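PDB 6LR3: macrophage migration inhibitory factor from Oncomelania hupensis, which belongs to the macrophage migration inhibitory factor family of cytokine-like proteins and assembles as a trimer of alpha/beta subunits. Local coordinates for residues 56-61 / 86-91; 4-9 / 40-45; 78-83 / 95-100; 29-34 / 66-71; 21-26 / 82-87. One frame throughout, in Å; residues are numbered along the deposited sequence.

Interaction 1. Residues 56-61 / 86-91; sequences PCVFAT and EHLNVR. Unlike the reference sequence in segment 86-91: N89 (reference Lys), V90 (reference Ile).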
# COMPACT_ATOMS: atom_id res chain seq x y z
N PRO B 56 -10.38 8.08 16.44
CA PRO B 56 -10.48 8.11 14.98
C PRO B 56 -9.20 8.71 14.40
O PRO B 56 -8.65 9.68 14.93
CB PRO B 56 -11.69 9.02 14.73
CG PRO B 56 -12.56 8.76 15.94
CD PRO B 56 -11.56 8.67 17.08
N CYS B 57 -8.72 8.09 13.34
CA CYS B 57 -7.53 8.55 12.63
C CYS B 57 -7.64 8.17 11.15
O CYS B 57 -8.46 7.35 10.78
CB CYS B 57 -6.25 7.98 13.25
SG CYS B 57 -6.03 6.20 13.00
N VAL B 58 -6.81 8.81 10.35
CA VAL B 58 -6.68 8.52 8.89
C VAL B 58 -5.21 8.57 8.53
O VAL B 58 -4.55 9.55 8.84
CB VAL B 58 -7.42 9.56 8.02
CG1 VAL B 58 -7.18 9.25 6.55
CG2 VAL B 58 -8.89 9.65 8.36
N PHE B 59 -4.77 7.55 7.81
CA PHE B 59 -3.55 7.61 6.99
C PHE B 59 -4.00 7.43 5.55
O PHE B 59 -4.57 6.39 5.22
CB PHE B 59 -2.53 6.56 7.39
CG PHE B 59 -1.36 6.54 6.44
CD1 PHE B 59 -0.62 7.68 6.25
CD2 PHE B 59 -1.00 5.39 5.75
CE1 PHE B 59 0.44 7.70 5.36
CE2 PHE B 59 0.07 5.41 4.87
CZ PHE B 59 0.79 6.57 4.68
N ALA B 60 -3.76 8.44 4.72
CA ALA B 60 -4.18 8.37 3.31
C ALA B 60 -2.95 8.52 2.42
O ALA B 60 -1.96 9.14 2.86
CB ALA B 60 -5.21 9.43 3.01
N THR B 61 -3.03 7.98 1.21
CA THR B 61 -1.97 8.13 0.21
C THR B 61 -2.59 8.62 -1.10
O THR B 61 -3.72 8.26 -1.45
CB THR B 61 -1.14 6.86 0.04
OG1 THR B 61 -1.94 5.82 -0.51
CG2 THR B 61 -0.53 6.39 1.35
N GLU B 86 -15.00 16.55 7.85
CA GLU B 86 -16.46 16.69 7.65
C GLU B 86 -17.10 15.31 7.57
O GLU B 86 -18.14 15.09 8.20
CB GLU B 86 -16.71 17.51 6.39
CG GLU B 86 -18.17 17.67 6.07
CD GLU B 86 -18.34 18.96 5.32
OE1 GLU B 86 -17.71 19.05 4.24
OE2 GLU B 86 -19.01 19.86 5.86
N HIS B 87 -16.51 14.40 6.80
CA HIS B 87 -17.14 13.09 6.47
C HIS B 87 -16.84 12.01 7.52
O HIS B 87 -17.72 11.19 7.78
CB HIS B 87 -16.67 12.59 5.12
CG HIS B 87 -17.25 13.21 3.90
ND1 HIS B 87 -18.12 12.43 3.12
CD2 HIS B 87 -17.13 14.42 3.27
CE1 HIS B 87 -18.51 13.16 2.09
NE2 HIS B 87 -17.98 14.40 2.20
N LEU B 88 -15.61 11.97 8.04
CA LEU B 88 -15.16 10.90 8.96
C LEU B 88 -15.20 11.35 10.41
O LEU B 88 -14.97 10.50 11.27
CB LEU B 88 -13.75 10.44 8.57
CG LEU B 88 -13.56 10.08 7.08
CD1 LEU B 88 -12.17 9.61 6.80
CD2 LEU B 88 -14.55 9.03 6.66
N ASN B 89 -15.39 12.64 10.67
CA ASN B 89 -15.35 13.21 12.04
C ASN B 89 -14.02 12.86 12.68
O ASN B 89 -13.98 12.48 13.86
CB ASN B 89 -16.54 12.72 12.85
CG ASN B 89 -17.82 13.30 12.30
OD1 ASN B 89 -17.96 14.52 12.26
ND2 ASN B 89 -18.77 12.46 11.96
N VAL B 90 -12.94 12.97 11.91
CA VAL B 90 -11.57 12.80 12.43
C VAL B 90 -11.02 14.19 12.67
O VAL B 90 -11.26 15.10 11.84
CB VAL B 90 -10.74 11.98 11.44
CG1 VAL B 90 -9.31 11.83 11.87
CG2 VAL B 90 -11.31 10.58 11.30
N ARG B 91 -10.30 14.38 13.78
CA ARG B 91 -9.64 15.67 14.04
C ARG B 91 -8.48 15.85 13.07
O ARG B 91 -7.82 14.83 12.67
CB ARG B 91 -9.14 15.67 15.48
CG ARG B 91 -10.30 15.75 16.47
CD ARG B 91 -10.00 15.31 17.89
NE ARG B 91 -8.63 15.21 18.30
CZ ARG B 91 -8.02 14.10 18.70
NH1 ARG B 91 -8.65 12.92 18.74
NH2 ARG B 91 -6.74 14.17 19.02
O HOH W 1 -9.93 12.06 15.61
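V58 puts one methyl, CG2, against both L88 and V90. Its CG1 stands anti to the backbone N (chi1 177°), which turns CG2 to the other flank, where it lies 3.6 Å from L88 CD1. The two side chains cross at about a right angle, while V90 meets V58 at a slant, CG2 to CG2 at 3.9 Å. V90 has the same rotamer (chi1 177°) and divides its branches: CG2 also reaches P56 CB at 3.8 Å, and CG1 rests on C57 CA at 3.8 Å. The turn that offers V90 in this way follows the helix end, where N89 takes a positive phi. No direct hydrogen bond joins the two segments; a water instead donates to P56 O (2.8 Å) and accepts from R91 N (3.0 Å). V58 continues inward onto V6 and T8 of strand 3-8, L88 leans on I15, and V90 touches I95, so the contact fills the corner where helix 70-88 ends and the beta-alpha-beta crossover turns back toward strand 95-101, beside strand 58-64.

Interaction 2. Residues 4-9 / 40-45; sequences ITVNTN and VDLRSG. With SO4 (sulfate ion), chain N.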
# COMPACT_ATOMS: atom_id res chain seq x y z
N ILE B 4 -6.19 7.30 -4.80
CA ILE B 4 -6.34 7.83 -3.43
C ILE B 4 -6.70 6.65 -2.54
O ILE B 4 -7.74 6.05 -2.76
CB ILE B 4 -7.45 8.90 -3.34
CG1 ILE B 4 -7.45 9.89 -4.51
CG2 ILE B 4 -7.32 9.61 -1.98
CD1 ILE B 4 -6.13 10.57 -4.75
N THR B 5 -5.86 6.34 -1.58
CA THR B 5 -6.08 5.24 -0.62
C THR B 5 -6.34 5.87 0.73
O THR B 5 -5.54 6.71 1.17
CB THR B 5 -4.88 4.29 -0.60
OG1 THR B 5 -4.66 3.86 -1.95
CG2 THR B 5 -5.14 3.12 0.33
N VAL B 6 -7.45 5.52 1.35
CA VAL B 6 -7.84 6.07 2.67
C VAL B 6 -7.86 4.91 3.65
O VAL B 6 -8.71 4.02 3.49
CB VAL B 6 -9.18 6.80 2.60
CG1 VAL B 6 -9.59 7.31 3.96
CG2 VAL B 6 -9.11 7.96 1.62
N ASN B 7 -6.94 4.91 4.61
CA ASN B 7 -6.89 3.90 5.69
C ASN B 7 -7.45 4.57 6.95
O ASN B 7 -6.82 5.49 7.47
CB ASN B 7 -5.47 3.40 5.94
CG ASN B 7 -4.85 2.86 4.68
OD1 ASN B 7 -5.20 1.75 4.24
ND2 ASN B 7 -3.97 3.64 4.04
N THR B 8 -8.61 4.15 7.41
CA THR B 8 -9.23 4.78 8.60
C THR B 8 -9.83 3.71 9.49
O THR B 8 -10.36 2.72 8.98
CB THR B 8 -10.25 5.84 8.20
OG1 THR B 8 -10.69 6.47 9.41
CG2 THR B 8 -11.43 5.26 7.41
N ASN B 9 -9.79 3.96 10.80
CA ASN B 9 -10.48 3.12 11.79
C ASN B 9 -11.93 3.56 11.92
O ASN B 9 -12.68 2.86 12.60
CB ASN B 9 -9.77 3.08 13.13
CG ASN B 9 -9.59 4.43 13.75
OD1 ASN B 9 -9.87 5.45 13.12
ND2 ASN B 9 -9.13 4.45 15.01
N VAL B 40 -10.39 5.50 -5.92
CA VAL B 40 -10.46 5.76 -4.47
C VAL B 40 -10.69 4.42 -3.79
O VAL B 40 -11.75 3.81 -4.01
CB VAL B 40 -11.52 6.80 -4.07
CG1 VAL B 40 -11.47 7.01 -2.56
CG2 VAL B 40 -11.30 8.12 -4.78
N ASP B 41 -9.68 3.99 -3.06
CA ASP B 41 -9.64 2.71 -2.33
C ASP B 41 -9.85 3.04 -0.86
O ASP B 41 -8.92 3.56 -0.22
CB ASP B 41 -8.33 2.01 -2.67
CG ASP B 41 -8.20 0.61 -2.09
OD1 ASP B 41 -9.08 0.23 -1.34
OD2 ASP B 41 -7.15 -0.02 -2.40
N LEU B 42 -11.05 2.81 -0.36
CA LEU B 42 -11.42 3.13 1.03
C LEU B 42 -11.29 1.89 1.90
O LEU B 42 -11.99 0.93 1.68
CB LEU B 42 -12.85 3.67 1.07
CG LEU B 42 -13.41 3.95 2.46
CD1 LEU B 42 -12.55 4.93 3.23
CD2 LEU B 42 -14.83 4.44 2.35
N ARG B 43 -10.37 1.94 2.84
CA ARG B 43 -10.22 0.91 3.89
C ARG B 43 -10.83 1.50 5.16
O ARG B 43 -10.13 2.18 5.92
CB ARG B 43 -8.77 0.51 4.11
CG ARG B 43 -8.14 -0.21 2.92
CD ARG B 43 -7.66 0.75 1.86
NE ARG B 43 -6.94 0.11 0.78
CZ ARG B 43 -5.64 -0.16 0.78
NH1 ARG B 43 -4.86 0.16 1.81
NH2 ARG B 43 -5.10 -0.69 -0.32
N SER B 44 -12.11 1.27 5.34
CA SER B 44 -12.81 1.74 6.56
C SER B 44 -12.88 0.58 7.56
O SER B 44 -12.69 -0.59 7.15
CB SER B 44 -14.16 2.28 6.21
OG SER B 44 -14.94 1.26 5.68
N GLY B 45 -13.06 0.92 8.82
CA GLY B 45 -13.05 -0.06 9.92
C GLY B 45 -11.72 -0.78 9.95
O GLY B 45 -11.67 -1.93 10.45
S SO4 N . -1.41 -0.91 0.72
O1 SO4 N . -2.37 -1.14 -0.36
O2 SO4 N . -1.06 -2.19 1.36
O3 SO4 N . -2.06 -0.08 1.73
O4 SO4 N . -0.26 -0.24 0.23
O HOH W 2 -4.89 1.43 -3.24
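R43 NH1 donates to N7 OD1 at 2.9 Å, in the carbonyl plane of the amide and on a lone pair, although amide and guanidinium planes stand 62° apart. N7 ND2 is itself bonded to F59 O, which probably helps fix the rotation of the amide. On its own strand, R43 NH2 forms a salt bridge with D41 OD2 at 3.0 Å, approaching from above the carboxylate plane, and a weak bond joins R43 NE to D41 OD1. The guanidinium also grips a sulfate ion, NH1 to O3 and NH2 to O1, each at 2.8 Å. Over the centre of one guanidinium face sits T5 CG2, 3.3 Å from R43 CZ. A water links T5 OG1 with D41 OD2. Strands 3-8 and 39-43 are the parallel pair of a beta-alpha-beta unit around helix 19-31, joined by D41 N to I4 O, V6 N to D41 O, R43 N to V6 O and T8 N to R43 O. On the opposite face V6 CG1 packs on L42 CD1 at 3.9 Å. R43 of both neighbouring subunits also binds this sulfate, probably from the crystallisation liquor; three like charges thus converge, and the anion together with D41 probably offsets their repulsion.

Interaction 3. Residues 78-83 / 95-100; sequences RDMEDM and IVIRFI. With SO4 (sulfate ion), chain M.
M80 SD approaches the F99 ring obliquely, 4.5 Å from CE1 and 61° off the ring normal, in a Met-aromatic contact. The other flat group on the strand, the R98 guanidinium, points away from the helix: I100 CD1 lies over the centre of one face, and a sulfate ion takes the edge, with NH1 donating to its O1 at 2.7 Å and NH2 giving a weak bond to O3. That sulfate is also held by R98 of both neighbouring subunits, and R98 NH1 forms a salt bridge with E63 of one of them. Helix 70-88 is the connection of a beta-alpha-beta unit, and here it lies across strand 95-101, the second strand of that unit, at 139°. I97 packs against M80 obliquely, its CD1 3.7 Å from M80 CB. A bend at chi3 (68°) turns M80 CE onto I97 CG2 at 3.9 Å. At the next helix residue, E81 CG rests on I95 CG2, also at 3.9 Å, while I95 CD1 lies against the helix backbone. The E81 carboxylate extends past this apolar patch: OE1 pairs with R92, OE2 accepts from G111 N of a neighbouring subunit, and a water donates both to E81 OE2 (2.6 Å) and to I95 O (3.0 Å).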
# COMPACT_ATOMS: atom_id res chain seq x y z
N ARG B 78 -4.69 19.98 2.80
CA ARG B 78 -5.66 20.80 3.58
C ARG B 78 -7.07 20.48 3.08
O ARG B 78 -7.98 20.33 3.93
CB ARG B 78 -5.29 22.29 3.52
CG ARG B 78 -3.99 22.62 4.24
CD ARG B 78 -3.80 24.13 4.45
NE ARG B 78 -4.81 24.44 5.46
CZ ARG B 78 -4.63 24.43 6.80
NH1 ARG B 78 -3.42 24.30 7.31
NH2 ARG B 78 -5.68 24.56 7.61
N ASP B 79 -7.27 20.37 1.77
CA ASP B 79 -8.60 20.08 1.18
C ASP B 79 -9.02 18.67 1.57
O ASP B 79 -10.19 18.49 1.92
CB ASP B 79 -8.57 20.27 -0.32
CG ASP B 79 -8.60 21.73 -0.74
OD1 ASP B 79 -8.89 22.60 0.14
OD2 ASP B 79 -8.32 21.98 -1.89
N MET B 80 -8.11 17.70 1.51
CA MET B 80 -8.42 16.30 1.93
C MET B 80 -8.73 16.30 3.43
O MET B 80 -9.72 15.67 3.82
CB MET B 80 -7.25 15.37 1.61
CG MET B 80 -7.13 15.14 0.15
SD MET B 80 -5.61 14.20 -0.29
CE MET B 80 -6.03 12.62 0.43
N GLU B 81 -7.92 16.94 4.25
CA GLU B 81 -8.18 17.01 5.70
C GLU B 81 -9.59 17.56 5.91
O GLU B 81 -10.33 16.98 6.71
CB GLU B 81 -7.18 17.92 6.40
CG GLU B 81 -5.82 17.26 6.57
CD GLU B 81 -4.80 18.28 7.10
OE1 GLU B 81 -5.14 19.49 7.12
OE2 GLU B 81 -3.71 17.83 7.49
N ASP B 82 -9.94 18.64 5.22
CA ASP B 82 -11.27 19.26 5.44
C ASP B 82 -12.37 18.23 5.14
O ASP B 82 -13.37 18.17 5.90
CB ASP B 82 -11.46 20.50 4.59
CG ASP B 82 -10.65 21.70 5.02
OD1 ASP B 82 -9.98 21.64 6.05
OD2 ASP B 82 -10.69 22.67 4.29
N MET B 83 -12.22 17.48 4.05
CA MET B 83 -13.23 16.47 3.67
C MET B 83 -13.23 15.34 4.71
O MET B 83 -14.29 14.86 5.05
CB MET B 83 -12.94 15.91 2.27
CG MET B 83 -14.02 15.03 1.80
SD MET B 83 -13.85 14.65 0.06
CE MET B 83 -14.16 16.22 -0.73
N ILE B 95 -4.77 13.10 11.26
CA ILE B 95 -4.71 12.84 9.79
C ILE B 95 -3.27 13.00 9.31
O ILE B 95 -2.69 14.05 9.52
CB ILE B 95 -5.64 13.76 9.00
CG1 ILE B 95 -7.08 13.65 9.49
CG2 ILE B 95 -5.53 13.51 7.51
CD1 ILE B 95 -7.99 14.76 8.99
N VAL B 96 -2.79 11.98 8.60
CA VAL B 96 -1.49 12.03 7.89
C VAL B 96 -1.76 11.60 6.45
O VAL B 96 -2.48 10.64 6.23
CB VAL B 96 -0.44 11.15 8.57
CG1 VAL B 96 0.79 10.96 7.71
CG2 VAL B 96 -0.07 11.73 9.92
N ILE B 97 -1.19 12.30 5.50
CA ILE B 97 -1.35 12.01 4.05
C ILE B 97 0.03 11.95 3.42
O ILE B 97 0.81 12.87 3.60
CB ILE B 97 -2.26 13.04 3.35
CG1 ILE B 97 -3.60 13.22 4.06
CG2 ILE B 97 -2.41 12.65 1.89
CD1 ILE B 97 -4.34 14.48 3.68
N ARG B 98 0.31 10.88 2.69
CA ARG B 98 1.56 10.74 1.93
C ARG B 98 1.23 10.89 0.45
O ARG B 98 0.32 10.25 -0.07
CB ARG B 98 2.21 9.40 2.20
CG ARG B 98 3.48 9.16 1.41
CD ARG B 98 4.09 7.83 1.76
NE ARG B 98 5.06 7.55 0.73
CZ ARG B 98 5.33 6.38 0.21
NH1 ARG B 98 4.78 5.28 0.68
NH2 ARG B 98 6.16 6.31 -0.83
N PHE B 99 2.02 11.74 -0.21
CA PHE B 99 1.95 12.01 -1.66
C PHE B 99 3.06 11.18 -2.31
O PHE B 99 4.20 11.28 -1.93
CB PHE B 99 2.04 13.51 -1.89
CG PHE B 99 0.87 14.24 -1.27
CD1 PHE B 99 -0.29 14.43 -2.00
CD2 PHE B 99 0.91 14.66 0.04
CE1 PHE B 99 -1.38 15.07 -1.43
CE2 PHE B 99 -0.19 15.30 0.60
CZ PHE B 99 -1.33 15.50 -0.13
N ILE B 100 2.67 10.33 -3.26
CA ILE B 100 3.55 9.31 -3.88
C ILE B 100 3.64 9.56 -5.38
O ILE B 100 2.73 9.25 -6.14
CB ILE B 100 3.06 7.89 -3.57
CG1 ILE B 100 2.82 7.69 -2.07
CG2 ILE B 100 4.05 6.89 -4.15
CD1 ILE B 100 2.34 6.31 -1.69
S SO4 M . 4.91 2.81 -2.09
O1 SO4 M . 4.79 2.97 -0.67
O2 SO4 M . 4.88 1.39 -2.41
O3 SO4 M . 6.10 3.38 -2.54
O4 SO4 M . 3.77 3.42 -2.70
O HOH W 3 -2.55 15.52 6.94

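Interaction 4. Residues 29-34 / 66-71; sequences KALQKP and GRLNPT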
# COMPACT_ATOMS: atom_id res chain seq x y z
N LYS B 29 -10.29 17.27 -9.84
CA LYS B 29 -10.11 18.72 -10.08
C LYS B 29 -8.72 19.13 -9.60
O LYS B 29 -8.02 19.84 -10.34
CB LYS B 29 -11.19 19.53 -9.37
CG LYS B 29 -12.56 19.36 -9.98
CD LYS B 29 -13.58 20.30 -9.36
CE LYS B 29 -14.92 19.69 -8.96
NZ LYS B 29 -15.63 19.10 -10.12
N ALA B 30 -8.32 18.71 -8.39
CA ALA B 30 -7.04 19.13 -7.80
C ALA B 30 -5.87 18.64 -8.65
O ALA B 30 -4.94 19.41 -8.85
CB ALA B 30 -6.95 18.68 -6.37
N LEU B 31 -5.89 17.39 -9.09
CA LEU B 31 -4.75 16.78 -9.81
C LEU B 31 -4.84 17.05 -11.32
O LEU B 31 -3.88 16.75 -12.00
CB LEU B 31 -4.73 15.27 -9.56
CG LEU B 31 -4.39 14.92 -8.10
CD1 LEU B 31 -4.59 13.44 -7.83
CD2 LEU B 31 -2.96 15.28 -7.76
N GLN B 32 -5.98 17.59 -11.80
CA GLN B 32 -6.20 17.81 -13.25
C GLN B 32 -5.82 16.55 -14.02
O GLN B 32 -5.01 16.60 -14.99
CB GLN B 32 -5.38 19.02 -13.72
CG GLN B 32 -5.80 20.31 -13.05
CD GLN B 32 -7.02 20.85 -13.72
OE1 GLN B 32 -6.91 21.37 -14.85
NE2 GLN B 32 -8.17 20.71 -13.04
N LYS B 33 -6.44 15.44 -13.63
CA LYS B 33 -6.30 14.13 -14.31
C LYS B 33 -7.68 13.70 -14.75
O LYS B 33 -8.69 14.11 -14.14
CB LYS B 33 -5.68 13.11 -13.34
CG LYS B 33 -4.22 13.35 -13.05
CD LYS B 33 -3.35 12.94 -14.24
CE LYS B 33 -1.90 13.06 -13.88
NZ LYS B 33 -1.07 12.63 -15.01
N PRO B 34 -7.80 12.84 -15.77
CA PRO B 34 -9.11 12.36 -16.21
C PRO B 34 -9.76 11.61 -15.04
O PRO B 34 -9.12 10.77 -14.43
CB PRO B 34 -8.81 11.44 -17.39
CG PRO B 34 -7.45 11.90 -17.87
CD PRO B 34 -6.71 12.32 -16.61
N GLY B 66 3.08 12.72 -12.16
CA GLY B 66 3.18 14.19 -12.13
C GLY B 66 2.32 14.81 -11.05
O GLY B 66 1.85 14.10 -10.17
N ARG B 67 2.15 16.14 -11.11
CA ARG B 67 1.19 16.94 -10.32
C ARG B 67 1.61 17.14 -8.87
O ARG B 67 1.11 18.09 -8.28
CB ARG B 67 -0.21 16.32 -10.35
CG ARG B 67 -0.74 16.06 -11.74
CD ARG B 67 -0.92 17.38 -12.49
NE ARG B 67 -1.78 17.07 -13.62
CZ ARG B 67 -1.36 16.66 -14.80
NH1 ARG B 67 -0.07 16.54 -15.07
NH2 ARG B 67 -2.25 16.34 -15.73
N LEU B 68 2.44 16.28 -8.30
CA LEU B 68 2.79 16.34 -6.87
C LEU B 68 4.06 17.17 -6.68
O LEU B 68 5.10 16.88 -7.28
CB LEU B 68 2.98 14.93 -6.33
CG LEU B 68 1.79 14.01 -6.57
CD1 LEU B 68 2.07 12.64 -5.92
CD2 LEU B 68 0.52 14.61 -6.02
N ASN B 69 3.94 18.18 -5.83
CA ASN B 69 5.05 19.10 -5.49
C ASN B 69 4.66 19.74 -4.17
O ASN B 69 3.52 19.65 -3.76
CB ASN B 69 5.28 20.09 -6.63
CG ASN B 69 4.07 20.97 -6.87
OD1 ASN B 69 3.74 21.81 -6.05
ND2 ASN B 69 3.38 20.76 -7.97
N PRO B 70 5.61 20.33 -3.42
CA PRO B 70 5.31 20.83 -2.09
C PRO B 70 4.12 21.78 -2.04
O PRO B 70 3.33 21.67 -1.13
CB PRO B 70 6.63 21.49 -1.68
CG PRO B 70 7.66 20.64 -2.37
CD PRO B 70 7.05 20.39 -3.74
N THR B 71 3.98 22.68 -3.01
CA THR B 71 2.85 23.65 -3.04
C THR B 71 1.53 22.90 -3.21
O THR B 71 0.62 23.11 -2.42
CB THR B 71 3.04 24.69 -4.16
OG1 THR B 71 4.28 25.34 -3.88
CG2 THR B 71 1.90 25.68 -4.22
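R67 reaches from the loop ahead of helix 70-88 to the carbonyls of L31 and Q32, where helix 19-31 ends. R67 NE donates to L31 O at 2.7 Å, a bent bond, tilted from the guanidinium plane. R67 NH2 meets Q32 O at 2.9 Å almost straight (N-H...O 174°); the acceptor lies in the guanidinium plane, yet the donor stands above the plane of the carbonyl. A bend at chi2 (-64°) starts the arginine chain toward these oxygens. K33 crosses over the group and sets CE above the centre of one guanidinium face, 3.8 Å from R67 CZ. The two cationic ends are thus close, K33 NZ to R67 NH2 being 4.0 Å; E119 pairs with K33 NZ and probably eases the repulsion. Nearer the start of the arginine chain, L31 CD2 packs on R67 CB and on L68 CD2, both at 3.9 Å. Q32, first to leave the helix and with positive phi, folds its amide back so that NE2 donates to K29 O at 2.8 Å. One arginine thereby ties the end of a helix and the turn after it to the loop leading into the next helix of the MIF alpha/beta subunit.

Interaction 5. Residues 21-26 / 82-87; sequences AALTNM and DMFIEH
M83 is the main bump in this contact, and the hollow it enters lies between A22, L23 and M26 on the facing helix. Helices 19-31 and 70-88 are the two connections of the paired beta-alpha-beta units that make up the MIF subunit; side by side on one face of the four-stranded sheet, they run nearly antiparallel at 165°. Their local axes are 11.5 Å apart, a wide spacing that long methionine side chains bridge. In M83, CG is anti to the backbone N (chi1 -173°) and the next torsion is also extended, which carries SD across the gap to settle 3.8 Å from L23 CA, with A22 CB and L23 CD1 at its flanks. The chain then bends at chi3, turning the methyl CE along the groove toward M26. There the two methionines meet tip to tip: M26 SD is modelled 3.2 Å from M83 CE, short enough to leave the exact fit doubtful, while M26 CB also touches that methyl, 3.8 Å from M83 CE. Toward the other end of the hollow, A22 CB faces the H87 ring obliquely, NE2 being its nearest atom, and H87 in turn meets the rings of F18 and F19. On the sheet side, L23 nestles against I4, V6 and V40, and F84 reaches V6 and I95. Between them L23 CD2 touches F84 at the ring edge, near its plane, 4.2 Å from CE1.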
# COMPACT_ATOMS: atom_id res chain seq x y z
N ALA B 21 -17.12 9.17 -4.00
CA ALA B 21 -17.52 10.01 -5.15
C ALA B 21 -17.04 11.43 -4.94
O ALA B 21 -16.51 12.04 -5.88
CB ALA B 21 -19.02 9.96 -5.33
N ALA B 22 -17.21 11.97 -3.74
CA ALA B 22 -16.85 13.37 -3.44
C ALA B 22 -15.33 13.50 -3.52
O ALA B 22 -14.84 14.49 -4.10
CB ALA B 22 -17.38 13.81 -2.09
N LEU B 23 -14.61 12.54 -2.96
CA LEU B 23 -13.14 12.55 -2.98
C LEU B 23 -12.66 12.40 -4.40
O LEU B 23 -11.72 13.11 -4.78
CB LEU B 23 -12.64 11.45 -2.04
CG LEU B 23 -11.15 11.40 -1.78
CD1 LEU B 23 -10.66 12.75 -1.33
CD2 LEU B 23 -10.87 10.34 -0.73
N THR B 24 -13.29 11.52 -5.19
CA THR B 24 -12.97 11.34 -6.62
C THR B 24 -13.06 12.70 -7.30
O THR B 24 -12.11 13.08 -7.99
CB THR B 24 -13.92 10.35 -7.30
OG1 THR B 24 -13.71 9.05 -6.75
CG2 THR B 24 -13.67 10.29 -8.78
N ASN B 25 -14.18 13.39 -7.14
CA ASN B 25 -14.43 14.67 -7.84
C ASN B 25 -13.41 15.70 -7.36
O ASN B 25 -12.84 16.39 -8.20
CB ASN B 25 -15.86 15.14 -7.60
CG ASN B 25 -16.85 14.29 -8.40
OD1 ASN B 25 -16.44 13.63 -9.34
ND2 ASN B 25 -18.08 14.19 -7.94
N MET B 26 -13.18 15.79 -6.08
CA MET B 26 -12.31 16.84 -5.52
C MET B 26 -10.89 16.61 -6.02
O MET B 26 -10.23 17.59 -6.44
CB MET B 26 -12.36 16.85 -3.99
CG MET B 26 -11.69 18.06 -3.39
SD MET B 26 -11.53 17.89 -1.60
CE MET B 26 -10.13 16.78 -1.56
N ASP B 82 -9.94 18.64 5.22
CA ASP B 82 -11.27 19.26 5.44
C ASP B 82 -12.37 18.23 5.14
O ASP B 82 -13.37 18.17 5.90
CB ASP B 82 -11.46 20.50 4.59
CG ASP B 82 -10.65 21.70 5.02
OD1 ASP B 82 -9.98 21.64 6.05
OD2 ASP B 82 -10.69 22.67 4.29
N MET B 83 -12.22 17.48 4.05
CA MET B 83 -13.23 16.47 3.67
C MET B 83 -13.23 15.34 4.71
O MET B 83 -14.29 14.86 5.05
CB MET B 83 -12.94 15.91 2.27
CG MET B 83 -14.02 15.03 1.80
SD MET B 83 -13.85 14.65 0.06
CE MET B 83 -14.16 16.22 -0.73
N PHE B 84 -12.07 14.91 5.20
CA PHE B 84 -11.99 13.83 6.21
C PHE B 84 -12.61 14.30 7.51
O PHE B 84 -13.29 13.52 8.17
CB PHE B 84 -10.54 13.42 6.48
CG PHE B 84 -9.83 12.80 5.30
CD1 PHE B 84 -10.51 12.27 4.21
CD2 PHE B 84 -8.45 12.75 5.29
CE1 PHE B 84 -9.81 11.72 3.14
CE2 PHE B 84 -7.76 12.17 4.24
CZ PHE B 84 -8.44 11.62 3.19
N ILE B 85 -12.35 15.54 7.90
CA ILE B 85 -12.95 16.12 9.14
C ILE B 85 -14.48 16.09 8.98
O ILE B 85 -15.15 15.59 9.87
CB ILE B 85 -12.40 17.54 9.36
CG1 ILE B 85 -10.92 17.51 9.78
CG2 ILE B 85 -13.26 18.31 10.36
CD1 ILE B 85 -10.17 18.82 9.56
N GLU B 86 -15.00 16.55 7.85
CA GLU B 86 -16.46 16.69 7.65
C GLU B 86 -17.10 15.31 7.57
O GLU B 86 -18.14 15.09 8.20
CB GLU B 86 -16.71 17.51 6.39
CG GLU B 86 -18.17 17.67 6.07
CD GLU B 86 -18.34 18.96 5.32
OE1 GLU B 86 -17.71 19.05 4.24
OE2 GLU B 86 -19.01 19.86 5.86
N HIS B 87 -16.51 14.40 6.80
CA HIS B 87 -17.14 13.09 6.47
C HIS B 87 -16.84 12.01 7.52
O HIS B 87 -17.72 11.19 7.78
CB HIS B 87 -16.67 12.59 5.12
CG HIS B 87 -17.25 13.21 3.90
ND1 HIS B 87 -18.12 12.43 3.12
CD2 HIS B 87 -17.13 14.42 3.27
CE1 HIS B 87 -18.51 13.16 2.09
NE2 HIS B 87 -17.98 14.40 2.20

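In the fold
From the N terminus, interaction 2 closes first, bringing strand 39-43 back beside strand 3-8 around helix 19-31. Two contacts start within that loop and cross it: 21-26 finds its partner in interaction 5, and 29-34 in interaction 4, whose whole span lies within that of interaction 5. Interaction 1, in series after interaction 2, crosses interaction 4 and ends on the part of helix 70-88 used by interaction 5, sharing E86 and H87. Interaction 3 opens before interaction 1 closes, so these two cross within the second beta-alpha-beta unit. Interactions 4 and 5 tie the two helices together, interaction 2 joins two strands, and interactions 1 and 3 bind helix 70-88, or the turn after it, to strands 58-64 and 95-101.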